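ADP-ribosylating toxin CARDS (Mycoplasma pneumoniae, PDB 4TLV) transfers ADP-ribose from NAD(+) to multiple target proteins and provokes vacuolization and cell damage in mammalian cells, acting as the main virulence factor of its bacterium. Local coordinates at residues Y81-T95 against E134-S148. Sequence-based numbering, arbitrary orientation.
Sequences YEIRADQHFYNARAT and EWFTDGPIAAANVRS. With SO4 (sulfate ion), chain G; ACT (acetate ion), chain N.
F89 and T137 form the apolar centre: methyl CG2 of T137 sits over the middle of the F89 ring, 3.4 Å from its centroid, while CA of A85 lies over the opposite face. I141 CD1 reaches the F89 ring, I141 CG2 meets I83 CG2, and I83 CG1 faces V146. Further along strand 89-91, N91 lies across the W135 indole. With CG anti to the backbone N (chi1 -175°), its CB rests 3.6 Å above the centroid of the six-membered ring, and OD1 accepts from A94 N as the N-cap of helix 92-104; W135 NE1 turns to E54. On the other face of the sheet, Y90 CB packs over the F136 ring.

Polar groups tie the connecting turns together. N145 ND2 gives one hydrogen to R84 O, at 2.9 Å, and the other to D86 OD2, met from above the carboxylate plane, which fixes the amide's rotation. D86 OD1 accepts twice from H88, from its backbone N in an Asx turn and from ND1 on the syn lone pair. That bond orients the imidazole, whose NE2 donates to P140 O at 2.9 Å.

At the polar edge, a classic beta bulge sets R147 and S148 both against E82. R147 NE reaches E82 OE1 in a 2.8 Å salt bridge, and the same guanidinium holds a sulfate, probably from the crystallisation liquor, that R8 also binds.

The contact thus joins two antiparallel sheets of the mART domain: 76-84 pairs with 146-156 in one, 89-91 with 134-138 in the other. Strand 9-14 flanks the first, strand 49-53 the second, and helix 18-24 packs on Y81 and V146.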
ATOM      1  N   TYR A  81      -7.323 -18.414   2.757  1.00 13.57           N
ATOM      2  CA  TYR A  81      -6.637 -19.065   3.862  1.00 10.54           C
ATOM      3  C   TYR A  81      -5.898 -18.078   4.747  1.00 15.79           C
ATOM      4  O   TYR A  81      -5.209 -17.180   4.253  1.00 12.59           O
ATOM      5  CB  TYR A  81      -5.638 -20.074   3.323  1.00 14.26           C
ATOM      6  CG  TYR A  81      -6.319 -21.220   2.649  1.00 11.94           C
ATOM      7  CD1 TYR A  81      -6.865 -22.257   3.400  1.00 12.28           C
ATOM      8  CD2 TYR A  81      -6.447 -21.269   1.269  1.00 12.56           C
ATOM      9  CE1 TYR A  81      -7.499 -23.315   2.790  1.00 14.91           C
ATOM     10  CE2 TYR A  81      -7.096 -22.325   0.650  1.00 14.32           C
ATOM     11  CZ  TYR A  81      -7.611 -23.344   1.416  1.00 13.16           C
ATOM     12  OH  TYR A  81      -8.256 -24.404   0.824  1.00 18.21           O
ATOM     13  N   GLU A  82      -6.031 -18.279   6.055  1.00 13.84           N
ATOM     14  CA  GLU A  82      -5.323 -17.496   7.056  1.00 13.30           C
ATOM     15  C   GLU A  82      -4.152 -18.336   7.554  1.00 11.06           C
ATOM     16  O   GLU A  82      -4.347 -19.460   8.016  1.00 15.30           O
ATOM     17  CB  GLU A  82      -6.269 -17.184   8.212  1.00 13.31           C
ATOM     18  CG  GLU A  82      -5.606 -16.475   9.379  1.00 15.42           C
ATOM     19  CD  GLU A  82      -6.588 -16.238  10.520  1.00 18.40           C
ATOM     20  OE1 GLU A  82      -7.007 -17.221  11.149  1.00 19.05           O
ATOM     21  OE2 GLU A  82      -6.940 -15.076  10.763  1.00 28.14           O
ATOM     22  N   ILE A  83      -2.936 -17.791   7.461  1.00  9.67           N
ATOM     23  CA  ILE A  83      -1.714 -18.565   7.624  1.00 10.71           C
ATOM     24  C   ILE A  83      -0.796 -17.878   8.636  1.00 11.40           C
ATOM     25  O   ILE A  83      -0.435 -16.714   8.449  1.00 11.55           O
ATOM     26  CB  ILE A  83      -0.955 -18.652   6.268  1.00 12.74           C
ATOM     27  CG1 ILE A  83      -1.856 -19.218   5.159  1.00 11.66           C
ATOM     28  CG2 ILE A  83       0.353 -19.430   6.409  1.00 10.22           C
ATOM     29  CD1 ILE A  83      -1.333 -18.955   3.730  1.00 14.52           C
ATOM     30  N   ARG A  84      -0.415 -18.593   9.696  1.00 11.02           N
ATOM     31  CA  ARG A  84       0.499 -18.041  10.686  1.00 10.93           C
ATOM     32  C   ARG A  84       1.865 -17.912  10.039  1.00 11.79           C
ATOM     33  O   ARG A  84       2.385 -18.874   9.484  1.00 10.74           O
ATOM     34  CB  ARG A  84       0.595 -18.923  11.952  1.00 10.70           C
ATOM     35  CG  ARG A  84       1.588 -18.427  13.003  1.00 10.22           C
ATOM     36  CD  ARG A  84       1.629 -19.345  14.271  1.00 13.01           C
ATOM     37  NE  ARG A  84       1.548 -20.762  13.907  1.00 11.49           N
ATOM     38  CZ  ARG A  84       2.556 -21.471  13.409  1.00 14.80           C
ATOM     39  NH1 ARG A  84       3.758 -20.913  13.240  1.00 11.26           N
ATOM     40  NH2 ARG A  84       2.362 -22.741  13.068  1.00 13.58           N
ATOM     41  N   ALA A  85       2.440 -16.718  10.125  1.00 11.65           N
ATOM     42  CA  ALA A  85       3.760 -16.453   9.551  1.00 10.21           C
ATOM     43  C   ALA A  85       4.882 -16.836  10.519  1.00 11.62           C
ATOM     44  O   ALA A  85       4.705 -16.790  11.728  1.00 10.98           O
ATOM     45  CB  ALA A  85       3.878 -14.992   9.182  1.00  9.86           C
ATOM     46  N   ASP A  86       6.034 -17.212   9.970  1.00 10.52           N
ATOM     47  CA  ASP A  86       7.193 -17.569  10.788  1.00 11.33           C
ATOM     48  C   ASP A  86       8.459 -17.077  10.072  1.00 11.02           C
ATOM     49  O   ASP A  86       8.353 -16.329   9.107  1.00  9.22           O
ATOM     50  CB  ASP A  86       7.229 -19.083  11.093  1.00 11.99           C
ATOM     51  CG  ASP A  86       7.325 -19.950   9.824  1.00 13.35           C
ATOM     52  OD1 ASP A  86       7.937 -19.500   8.837  1.00 14.47           O
ATOM     53  OD2 ASP A  86       6.821 -21.104   9.828  1.00 12.05           O
ATOM     54  N   GLN A  87       9.638 -17.480  10.541  1.00 11.53           N
ATOM     55  CA  GLN A  87      10.901 -16.911  10.043  1.00 12.64           C
ATOM     56  C   GLN A  87      11.183 -17.186   8.560  1.00 13.07           C
ATOM     57  O   GLN A  87      12.088 -16.574   7.985  1.00 11.44           O
ATOM     58  CB  GLN A  87      12.092 -17.399  10.891  1.00 14.59           C
ATOM     59  CG  GLN A  87      12.404 -18.872  10.624  1.00 22.48           C
ATOM     60  CD  GLN A  87      13.583 -19.431  11.430  1.00 37.80           C
ATOM     61  OE1 GLN A  87      14.009 -18.849  12.436  1.00 35.49           O
ATOM     62  NE2 GLN A  87      14.109 -20.575  10.983  1.00 39.41           N
ATOM     63  N   HIS A  88      10.443 -18.091   7.918  1.00 10.83           N
ATOM     64  CA  HIS A  88      10.672 -18.239   6.479  1.00 12.41           C
ATOM     65  C   HIS A  88       9.709 -17.422   5.595  1.00 11.00           C
ATOM     66  O   HIS A  88       9.667 -17.606   4.382  1.00 11.81           O
ATOM     67  CB  HIS A  88      10.858 -19.712   6.035  1.00 14.50           C
ATOM     68  CG  HIS A  88       9.595 -20.453   5.704  1.00 16.73           C
ATOM     69  ND1 HIS A  88       8.614 -20.718   6.635  1.00 18.34           N
ATOM     70  CD2 HIS A  88       9.213 -21.092   4.567  1.00 18.37           C
ATOM     71  CE1 HIS A  88       7.657 -21.442   6.074  1.00 19.27           C
ATOM     72  NE2 HIS A  88       7.998 -21.682   4.818  1.00 18.01           N
ATOM     73  N   PHE A  89       8.974 -16.503   6.224  1.00 11.10           N
ATOM     74  CA  PHE A  89       8.130 -15.534   5.517  1.00  8.68           C
ATOM     75  C   PHE A  89       8.832 -14.165   5.470  1.00  9.19           C
ATOM     76  O   PHE A  89       9.197 -13.625   6.508  1.00  8.32           O
ATOM     77  CB  PHE A  89       6.802 -15.337   6.251  1.00  9.20           C
ATOM     78  CG  PHE A  89       5.866 -16.514   6.209  1.00  9.35           C
ATOM     79  CD1 PHE A  89       6.225 -17.741   6.768  1.00 10.37           C
ATOM     80  CD2 PHE A  89       4.587 -16.364   5.686  1.00 10.04           C
ATOM     81  CE1 PHE A  89       5.330 -18.811   6.769  1.00 12.50           C
ATOM     82  CE2 PHE A  89       3.686 -17.431   5.673  1.00 12.42           C
ATOM     83  CZ  PHE A  89       4.054 -18.646   6.220  1.00 10.28           C
ATOM     84  N   TYR A  90       8.963 -13.596   4.274  1.00  8.09           N
ATOM     85  CA  TYR A  90       9.699 -12.354   4.051  1.00  9.45           C
ATOM     86  C   TYR A  90       8.870 -11.333   3.304  1.00  8.58           C
ATOM     87  O   TYR A  90       8.132 -11.682   2.392  1.00  9.18           O
ATOM     88  CB  TYR A  90      10.925 -12.643   3.176  1.00  8.57           C
ATOM     89  CG  TYR A  90      11.877 -13.594   3.847  1.00  9.95           C
ATOM     90  CD1 TYR A  90      11.715 -14.970   3.722  1.00  9.20           C
ATOM     91  CD2 TYR A  90      12.925 -13.114   4.631  1.00  8.97           C
ATOM     92  CE1 TYR A  90      12.580 -15.865   4.379  1.00  8.98           C
ATOM     93  CE2 TYR A  90      13.794 -13.993   5.280  1.00 11.47           C
ATOM     94  CZ  TYR A  90      13.621 -15.357   5.142  1.00 10.89           C
ATOM     95  OH  TYR A  90      14.493 -16.217   5.773  1.00 13.16           O
ATOM     96  N   ASN A  91       9.044 -10.065   3.643  1.00  8.97           N
ATOM     97  CA  ASN A  91       8.308  -9.003   2.942  1.00  9.93           C
ATOM     98  C   ASN A  91       8.928  -8.620   1.584  1.00 10.95           C
ATOM     99  O   ASN A  91      10.116  -8.269   1.505  1.00  9.88           O
ATOM    100  CB  ASN A  91       8.184  -7.758   3.827  1.00  9.28           C
ATOM    101  CG  ASN A  91       7.315  -6.690   3.183  1.00 10.39           C
ATOM    102  OD1 ASN A  91       7.821  -5.794   2.541  1.00 11.35           O
ATOM    103  ND2 ASN A  91       5.988  -6.823   3.322  1.00  9.84           N
ATOM    104  N   ALA A  92       8.126  -8.678   0.519  1.00  8.31           N
ATOM    105  CA  ALA A  92       8.650  -8.399  -0.818  1.00  9.52           C
ATOM    106  C   ALA A  92       9.142  -6.958  -0.929  1.00 12.30           C
ATOM    107  O   ALA A  92      10.259  -6.707  -1.416  1.00  9.87           O
ATOM    108  CB  ALA A  92       7.596  -8.718  -1.909  1.00  8.89           C
ATOM    109  N   ARG A  93       8.334  -5.995  -0.481  1.00  8.73           N
ATOM    110  CA  ARG A  93       8.761  -4.587  -0.609  1.00 11.31           C
ATOM    111  C   ARG A  93      10.073  -4.280   0.149  1.00  9.57           C
ATOM    112  O   ARG A  93      10.981  -3.661  -0.411  1.00 11.44           O
ATOM    113  CB  ARG A  93       7.647  -3.600  -0.197  1.00 12.13           C
ATOM    114  CG  ARG A  93       6.628  -3.311  -1.338  1.00 13.28           C
ATOM    115  CD  ARG A  93       6.965  -2.007  -2.105  1.00 12.73           C
ATOM    116  NE  ARG A  93       6.793  -0.876  -1.208  1.00 16.76           N
ATOM    117  CZ  ARG A  93       7.771  -0.111  -0.735  1.00 20.32           C
ATOM    118  NH1 ARG A  93       9.025  -0.299  -1.128  1.00 17.95           N
ATOM    119  NH2 ARG A  93       7.481   0.856   0.129  1.00 17.35           N
ATOM    120  N   ALA A  94      10.172  -4.723   1.402  1.00 10.17           N
ATOM    121  CA  ALA A  94      11.356  -4.441   2.201  1.00  9.26           C
ATOM    122  C   ALA A  94      12.578  -5.127   1.583  1.00 10.47           C
ATOM    123  O   ALA A  94      13.691  -4.588   1.597  1.00 10.81           O
ATOM    124  CB  ALA A  94      11.149  -4.915   3.650  1.00 11.37           C
ATOM    125  N   THR A  95      12.366  -6.333   1.067  1.00 10.16           N
ATOM    126  CA  THR A  95      13.435  -7.062   0.400  1.00 12.04           C
ATOM    127  C   THR A  95      13.957  -6.235  -0.781  1.00 10.37           C
ATOM    128  O   THR A  95      15.169  -6.103  -0.981  1.00 11.92           O
ATOM    129  CB  THR A  95      12.962  -8.472  -0.063  1.00 11.39           C
ATOM    130  OG1 THR A  95      12.683  -9.280   1.087  1.00  9.12           O
ATOM    131  CG2 THR A  95      14.044  -9.172  -0.914  1.00 12.95           C
ATOM    132  N   GLU A 134       2.709  -8.147  -0.446  1.00 10.55           N
ATOM    133  CA  GLU A 134       3.185  -9.537  -0.517  1.00  8.53           C
ATOM    134  C   GLU A 134       4.225  -9.903   0.532  1.00  8.84           C
ATOM    135  O   GLU A 134       5.214  -9.206   0.717  1.00  8.58           O
ATOM    136  CB  GLU A 134       3.745  -9.905  -1.907  1.00  9.12           C
ATOM    137  CG  GLU A 134       4.290 -11.356  -1.926  1.00 12.63           C
ATOM    138  CD  GLU A 134       4.719 -11.851  -3.295  1.00 14.41           C
ATOM    139  OE1 GLU A 134       4.772 -11.047  -4.252  1.00 15.77           O
ATOM    140  OE2 GLU A 134       5.015 -13.061  -3.400  1.00 15.93           O
ATOM    141  N   TRP A 135       3.972 -11.004   1.223  1.00 10.13           N
ATOM    142  CA  TRP A 135       5.002 -11.690   2.001  1.00  9.33           C
ATOM    143  C   TRP A 135       5.176 -13.010   1.264  1.00 11.08           C
ATOM    144  O   TRP A 135       4.192 -13.708   0.996  1.00 12.23           O
ATOM    145  CB  TRP A 135       4.513 -11.937   3.431  1.00  8.01           C
ATOM    146  CG  TRP A 135       4.538 -10.701   4.280  1.00  9.15           C
ATOM    147  CD1 TRP A 135       3.631  -9.691   4.283  1.00 11.71           C
ATOM    148  CD2 TRP A 135       5.543 -10.350   5.244  1.00 11.84           C
ATOM    149  NE1 TRP A 135       4.000  -8.723   5.193  1.00  8.77           N
ATOM    150  CE2 TRP A 135       5.168  -9.111   5.797  1.00 10.97           C
ATOM    151  CE3 TRP A 135       6.719 -10.974   5.698  1.00 10.36           C
ATOM    152  CZ2 TRP A 135       5.923  -8.475   6.787  1.00 15.18           C
ATOM    153  CZ3 TRP A 135       7.471 -10.340   6.662  1.00 12.13           C
ATOM    154  CH2 TRP A 135       7.066  -9.095   7.206  1.00 10.56           C
ATOM    155  N   PHE A 136       6.399 -13.327   0.868  1.00  9.82           N
ATOM    156  CA  PHE A 136       6.631 -14.588   0.186  1.00  9.35           C
ATOM    157  C   PHE A 136       7.323 -15.544   1.134  1.00  9.60           C
ATOM    158  O   PHE A 136       8.056 -15.111   2.031  1.00 10.66           O
ATOM    159  CB  PHE A 136       7.427 -14.398  -1.115  1.00  9.69           C
ATOM    160  CG  PHE A 136       8.839 -13.886  -0.922  1.00 12.22           C
ATOM    161  CD1 PHE A 136       9.093 -12.520  -0.824  1.00 10.37           C
ATOM    162  CD2 PHE A 136       9.917 -14.768  -0.884  1.00 13.46           C
ATOM    163  CE1 PHE A 136      10.384 -12.037  -0.668  1.00 10.77           C
ATOM    164  CE2 PHE A 136      11.221 -14.283  -0.732  1.00 13.17           C
ATOM    165  CZ  PHE A 136      11.446 -12.912  -0.631  1.00 12.13           C
ATOM    166  N   THR A 137       7.079 -16.841   0.956  1.00  9.64           N
ATOM    167  CA  THR A 137       7.755 -17.833   1.787  1.00  9.55           C
ATOM    168  C   THR A 137       8.907 -18.406   0.984  1.00 12.33           C
ATOM    169  O   THR A 137       8.822 -18.542  -0.247  1.00 12.47           O
ATOM    170  CB  THR A 137       6.824 -18.961   2.236  1.00 14.16           C
ATOM    171  OG1 THR A 137       6.376 -19.685   1.087  1.00 13.36           O
ATOM    172  CG2 THR A 137       5.611 -18.384   2.973  1.00 13.64           C
ATOM    173  N   ASP A 138       9.997 -18.696   1.683  1.00 12.00           N
ATOM    174  CA  ASP A 138      11.182 -19.248   1.053  1.00 12.05           C
ATOM    175  C   ASP A 138      10.938 -20.745   1.128  1.00 11.62           C
ATOM    176  O   ASP A 138      11.399 -21.425   2.054  1.00 10.29           O
ATOM    177  CB  ASP A 138      12.422 -18.823   1.846  1.00 10.94           C
ATOM    178  CG  ASP A 138      13.724 -19.110   1.121  1.00 14.81           C
ATOM    179  OD1 ASP A 138      13.695 -19.729   0.028  1.00 11.99           O
ATOM    180  OD2 ASP A 138      14.781 -18.706   1.652  1.00 15.01           O
ATOM    181  N   GLY A 139      10.135 -21.238   0.194  1.00 11.29           N
ATOM    182  CA  GLY A 139       9.768 -22.647   0.150  1.00 10.50           C
ATOM    183  C   GLY A 139       8.367 -22.994   0.624  1.00 13.25           C
ATOM    184  O   GLY A 139       7.535 -22.110   0.867  1.00 14.62           O
ATOM    185  N   PRO A 140       8.095 -24.295   0.766  1.00 13.28           N
ATOM    186  CA  PRO A 140       6.768 -24.821   1.095  1.00 14.79           C
ATOM    187  C   PRO A 140       6.214 -24.305   2.421  1.00 15.39           C
ATOM    188  O   PRO A 140       6.965 -24.005   3.353  1.00 13.69           O
ATOM    189  CB  PRO A 140       7.010 -26.341   1.226  1.00 16.03           C
ATOM    190  CG  PRO A 140       8.254 -26.594   0.459  1.00 21.75           C
ATOM    191  CD  PRO A 140       9.096 -25.369   0.636  1.00 15.52           C
ATOM    192  N   ILE A 141       4.893 -24.241   2.506  1.00 13.29           N
ATOM    193  CA  ILE A 141       4.226 -23.857   3.741  1.00 12.24           C
ATOM    194  C   ILE A 141       3.577 -25.099   4.324  1.00 14.62           C
ATOM    195  O   ILE A 141       2.781 -25.737   3.650  1.00 14.03           O
ATOM    196  CB  ILE A 141       3.134 -22.789   3.492  1.00 13.68           C
ATOM    197  CG1 ILE A 141       3.762 -21.514   2.920  1.00 13.73           C
ATOM    198  CG2 ILE A 141       2.391 -22.469   4.807  1.00 15.56           C
ATOM    199  CD1 ILE A 141       2.733 -20.435   2.567  1.00 10.64           C
ATOM    200  N   ALA A 142       3.935 -25.438   5.561  1.00 14.51           N
ATOM    201  CA  ALA A 142       3.405 -26.627   6.224  1.00 17.92           C
ATOM    202  C   ALA A 142       1.927 -26.488   6.579  1.00 16.46           C
ATOM    203  O   ALA A 142       1.452 -25.389   6.857  1.00 11.24           O
ATOM    204  CB  ALA A 142       4.197 -26.914   7.473  1.00 17.56           C
ATOM    205  N   ALA A 143       1.210 -27.615   6.608  1.00 14.49           N
ATOM    206  CA  ALA A 143      -0.198 -27.597   7.009  1.00 13.79           C
ATOM    207  C   ALA A 143      -0.383 -26.959   8.386  1.00 14.24           C
ATOM    208  O   ALA A 143      -1.383 -26.278   8.645  1.00 14.50           O
ATOM    209  CB  ALA A 143      -0.769 -29.021   7.000  1.00 19.37           C
ATOM    210  N   ALA A 144       0.580 -27.190   9.275  1.00 13.17           N
ATOM    211  CA  ALA A 144       0.514 -26.668  10.638  1.00 14.13           C
ATOM    212  C   ALA A 144       0.457 -25.137  10.752  1.00 13.83           C
ATOM    213  O   ALA A 144       0.025 -24.625  11.786  1.00 13.67           O
ATOM    214  CB  ALA A 144       1.667 -27.231  11.489  1.00 18.79           C
ATOM    215  N   ASN A 145       0.884 -24.418   9.708  1.00 12.28           N
ATOM    216  CA  ASN A 145       0.784 -22.953   9.691  1.00 11.89           C
ATOM    217  C   ASN A 145      -0.630 -22.450   9.353  1.00 12.77           C
ATOM    218  O   ASN A 145      -0.953 -21.294   9.610  1.00 12.00           O
ATOM    219  CB  ASN A 145       1.755 -22.328   8.664  1.00 11.13           C
ATOM    220  CG  ASN A 145       3.211 -22.398   9.098  1.00 15.44           C
ATOM    221  OD1 ASN A 145       3.757 -23.609   9.166  1.00 12.99           O
ATOM    222  ND2 ASN A 145       3.845 -21.361   9.348  1.00 14.61           N
ATOM    223  N   VAL A 146      -1.455 -23.300   8.747  1.00 11.91           N
ATOM    224  CA  VAL A 146      -2.725 -22.829   8.186  1.00 12.96           C
ATOM    225  C   VAL A 146      -3.824 -22.924   9.241  1.00 14.51           C
ATOM    226  O   VAL A 146      -4.194 -24.025   9.674  1.00 13.58           O
ATOM    227  CB  VAL A 146      -3.121 -23.624   6.919  1.00 12.68           C
ATOM    228  CG1 VAL A 146      -4.403 -23.054   6.297  1.00 12.35           C
ATOM    229  CG2 VAL A 146      -1.990 -23.596   5.891  1.00 11.94           C
ATOM    230  N   ARG A 147      -4.312 -21.777   9.698  1.00 10.10           N
ATOM    231  CA  ARG A 147      -5.252 -21.787  10.810  1.00 13.92           C
ATOM    232  C   ARG A 147      -6.699 -21.935  10.370  1.00 16.87           C
ATOM    233  O   ARG A 147      -7.452 -22.694  10.982  1.00 14.97           O
ATOM    234  CB  ARG A 147      -5.115 -20.541  11.692  1.00 14.25           C
ATOM    235  CG  ARG A 147      -6.059 -20.571  12.920  1.00 15.74           C
ATOM    236  CD  ARG A 147      -5.692 -19.533  13.986  1.00 15.66           C
ATOM    237  NE  ARG A 147      -6.212 -18.202  13.653  1.00 14.47           N
ATOM    238  CZ  ARG A 147      -6.273 -17.198  14.517  1.00 16.45           C
ATOM    239  NH1 ARG A 147      -5.847 -17.370  15.771  1.00 17.65           N
ATOM    240  NH2 ARG A 147      -6.763 -16.028  14.142  1.00 15.39           N
ATOM    241  N   SER A 148      -7.087 -21.199   9.328  1.00 13.70           N
ATOM    242  CA  SER A 148      -8.508 -21.084   8.968  1.00 16.17           C
ATOM    243  C   SER A 148      -8.701 -20.957   7.466  1.00 15.26           C
ATOM    244  O   SER A 148      -7.761 -20.645   6.732  1.00 14.37           O
ATOM    245  CB  SER A 148      -9.125 -19.844   9.631  1.00 18.37           C
ATOM    246  OG  SER A 148      -8.811 -19.787  11.014  1.00 28.31           O
TER
HETATM  247  S   SO4 G 601      -5.315 -13.807  17.093  0.96 17.37           S
HETATM  248  O1  SO4 G 601      -5.120 -15.180  17.552  0.96 15.69           O
HETATM  249  O2  SO4 G 601      -5.817 -12.949  18.181  0.96 15.75           O
HETATM  250  O3  SO4 G 601      -4.031 -13.281  16.644  0.96 20.84           O
HETATM  251  O4  SO4 G 601      -6.297 -13.801  15.990  0.96 19.20           O
HETATM  252  C   ACT N 608      10.549   3.149   0.948  0.65 20.21           C
HETATM  253  O   ACT N 608       9.947   2.097   0.643  0.65 22.05           O
HETATM  254  OXT ACT N 608      11.795   3.158   0.779  0.65 19.31           O
HETATM  255  CH3 ACT N 608       9.800   4.326   1.497  0.65 15.76           C
HETATM  256  O   HOH W   1       4.410 -24.388  11.723  1.00 14.56           O
HETATM  257  O   HOH W   2       5.498  -6.421  -0.106  1.00 11.75           O